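Local coordinates for protein acylneuraminate lyase (Mycoplasma synoviae, PDB 4N4P) that is an acylneuraminate lyase, a TIM-barrel protein of the dihydrodipicolinate synthetase family, at residues V29-N34 with G265-Y270. Residues are numbered along the deposited sequence; the frame is centred on the assembly and turned at random.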
# COMPACT_ATOMS: atom_id res chain seq x y z
N VAL A 29 28.70 7.10 26.63
CA VAL A 29 27.43 6.52 27.13
C VAL A 29 27.08 7.18 28.47
O VAL A 29 25.95 7.63 28.70
CB VAL A 29 27.51 4.98 27.26
CG1 VAL A 29 26.26 4.44 27.97
CG2 VAL A 29 27.69 4.34 25.89
N LYS A 30 28.08 7.30 29.36
CA LYS A 30 27.81 7.89 30.66
C LYS A 30 27.43 9.37 30.55
O LYS A 30 26.52 9.83 31.26
CB LYS A 30 29.00 7.71 31.62
CG LYS A 30 29.60 6.29 31.66
CD LYS A 30 28.96 5.44 32.76
CE LYS A 30 29.70 4.16 33.04
NZ LYS A 30 30.37 4.07 34.39
N GLU A 31 28.09 10.11 29.66
CA GLU A 31 27.75 11.53 29.51
C GLU A 31 26.34 11.71 28.94
O GLU A 31 25.63 12.62 29.34
CB GLU A 31 28.75 12.26 28.60
CG GLU A 31 30.16 12.39 29.18
CD GLU A 31 31.01 13.37 28.40
OE1 GLU A 31 30.47 14.35 27.82
OE2 GLU A 31 32.25 13.17 28.38
N VAL A 32 25.96 10.88 27.99
CA VAL A 32 24.60 10.97 27.44
C VAL A 32 23.57 10.68 28.55
O VAL A 32 22.57 11.37 28.64
CB VAL A 32 24.40 10.02 26.25
CG1 VAL A 32 22.91 9.79 25.94
CG2 VAL A 32 25.16 10.57 25.03
N VAL A 33 23.81 9.65 29.35
CA VAL A 33 22.89 9.33 30.46
C VAL A 33 22.75 10.54 31.40
O VAL A 33 21.63 10.97 31.71
CB VAL A 33 23.28 8.03 31.22
CG1 VAL A 33 22.40 7.82 32.51
CG2 VAL A 33 23.16 6.82 30.31
N ASN A 34 23.87 11.12 31.84
CA ASN A 34 23.80 12.29 32.70
C ASN A 34 23.05 13.45 32.06
O ASN A 34 22.30 14.15 32.74
CB ASN A 34 25.19 12.76 33.14
CG ASN A 34 25.92 11.76 34.04
OD1 ASN A 34 25.33 10.84 34.63
ND2 ASN A 34 27.23 11.96 34.17
N GLY A 265 27.99 20.24 24.62
CA GLY A 265 29.22 19.77 25.31
C GLY A 265 29.18 18.31 25.76
O GLY A 265 30.00 17.88 26.61
N VAL A 266 28.23 17.55 25.20
CA VAL A 266 28.05 16.15 25.56
C VAL A 266 28.79 15.29 24.54
O VAL A 266 28.59 15.42 23.33
CB VAL A 266 26.53 15.76 25.59
CG1 VAL A 266 26.33 14.28 25.97
CG2 VAL A 266 25.78 16.66 26.57
N ASP A 267 29.66 14.41 25.02
CA ASP A 267 30.49 13.58 24.15
C ASP A 267 29.67 12.43 23.55
O ASP A 267 29.96 11.25 23.78
CB ASP A 267 31.69 13.06 24.97
CG ASP A 267 32.88 12.62 24.12
OD1 ASP A 267 32.89 12.79 22.89
OD2 ASP A 267 33.86 12.11 24.74
N ALA A 268 28.67 12.79 22.75
CA ALA A 268 27.72 11.84 22.20
C ALA A 268 28.21 11.08 20.98
O ALA A 268 27.56 10.13 20.54
CB ALA A 268 26.38 12.55 21.87
N GLY A 269 29.34 11.51 20.41
CA GLY A 269 29.96 10.79 19.30
C GLY A 269 29.19 10.82 18.00
O GLY A 269 28.48 11.79 17.72
N TYR A 270 29.37 9.78 17.20
CA TYR A 270 28.83 9.71 15.83
C TYR A 270 28.04 8.44 15.60
O TYR A 270 28.07 7.50 16.41
CB TYR A 270 29.98 9.85 14.80
CG TYR A 270 30.67 11.20 14.96
CD1 TYR A 270 30.30 12.27 14.16
CD2 TYR A 270 31.62 11.42 15.96
CE1 TYR A 270 30.88 13.53 14.32
CE2 TYR A 270 32.20 12.68 16.14
CZ TYR A 270 31.82 13.72 15.31
OH TYR A 270 32.39 14.96 15.47
O HOH W 1 28.81 16.19 29.18
O HOH W 2 32.29 16.01 27.27
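Glu-31 OE1 accepts the backbone N-H of Asp-267, with N and OE1 2.9 Å apart and an angle of 162° at the hydrogen. The bond is nearly straight, yet the donor sits well above the carboxylate, 55° out of its plane. The side chain reaches it by setting CG anti to its own carbonyl carbon (chi1 -67°) and running extended to CD. Water 1 also donates to OE1, 2.8 Å away, and through a longer bond to Gly-265 O, bridging helix and loop. Water 2 appears to bridge the same two oxygens, but its 2.5 Å approach to Glu-31 OE1 makes that bond doubtful.

Helix 253-263 ends in a Schellman motif whose C-prime residue is Gly-265, at positive phi; Val-266 N bonds to Met-261 O and Gly-265 N to Arg-262 O. Asp-267 then centres an inverse gamma turn, closed by Ala-268 N bonding to Val-266 O. Within the TIM-barrel fold, the contact joins helix 26-39 to the loop between helices 253-263 and 280-294.

The Asp-267 side chain crosses that of Glu-31 with the carboxylate planes turned well away from parallel, and its CB lies 3.5 Å from Glu-31 CD. OD2 comes within 4.1 Å of Glu-31 OE2, a proximity of like charges that would tend to favour protonation of one group; OD2 is also hydrogen-bonded to His-25 NE2, which may offset this.

Deeper in, Val-32 CG2 meets Ala-268 CB at 3.9 Å and Val-266 CG1 at 4.0 Å. The two valine side chains cross at about a right angle. Val-266 CG1, anti to its backbone N, also lies 3.8 Å from Glu-31 O on the helix backbone. Met-261 of helix 253-263 touches Val-32, Val-266 and Ala-268 alike, while Met-14 and Pro-17 pack on Val-32.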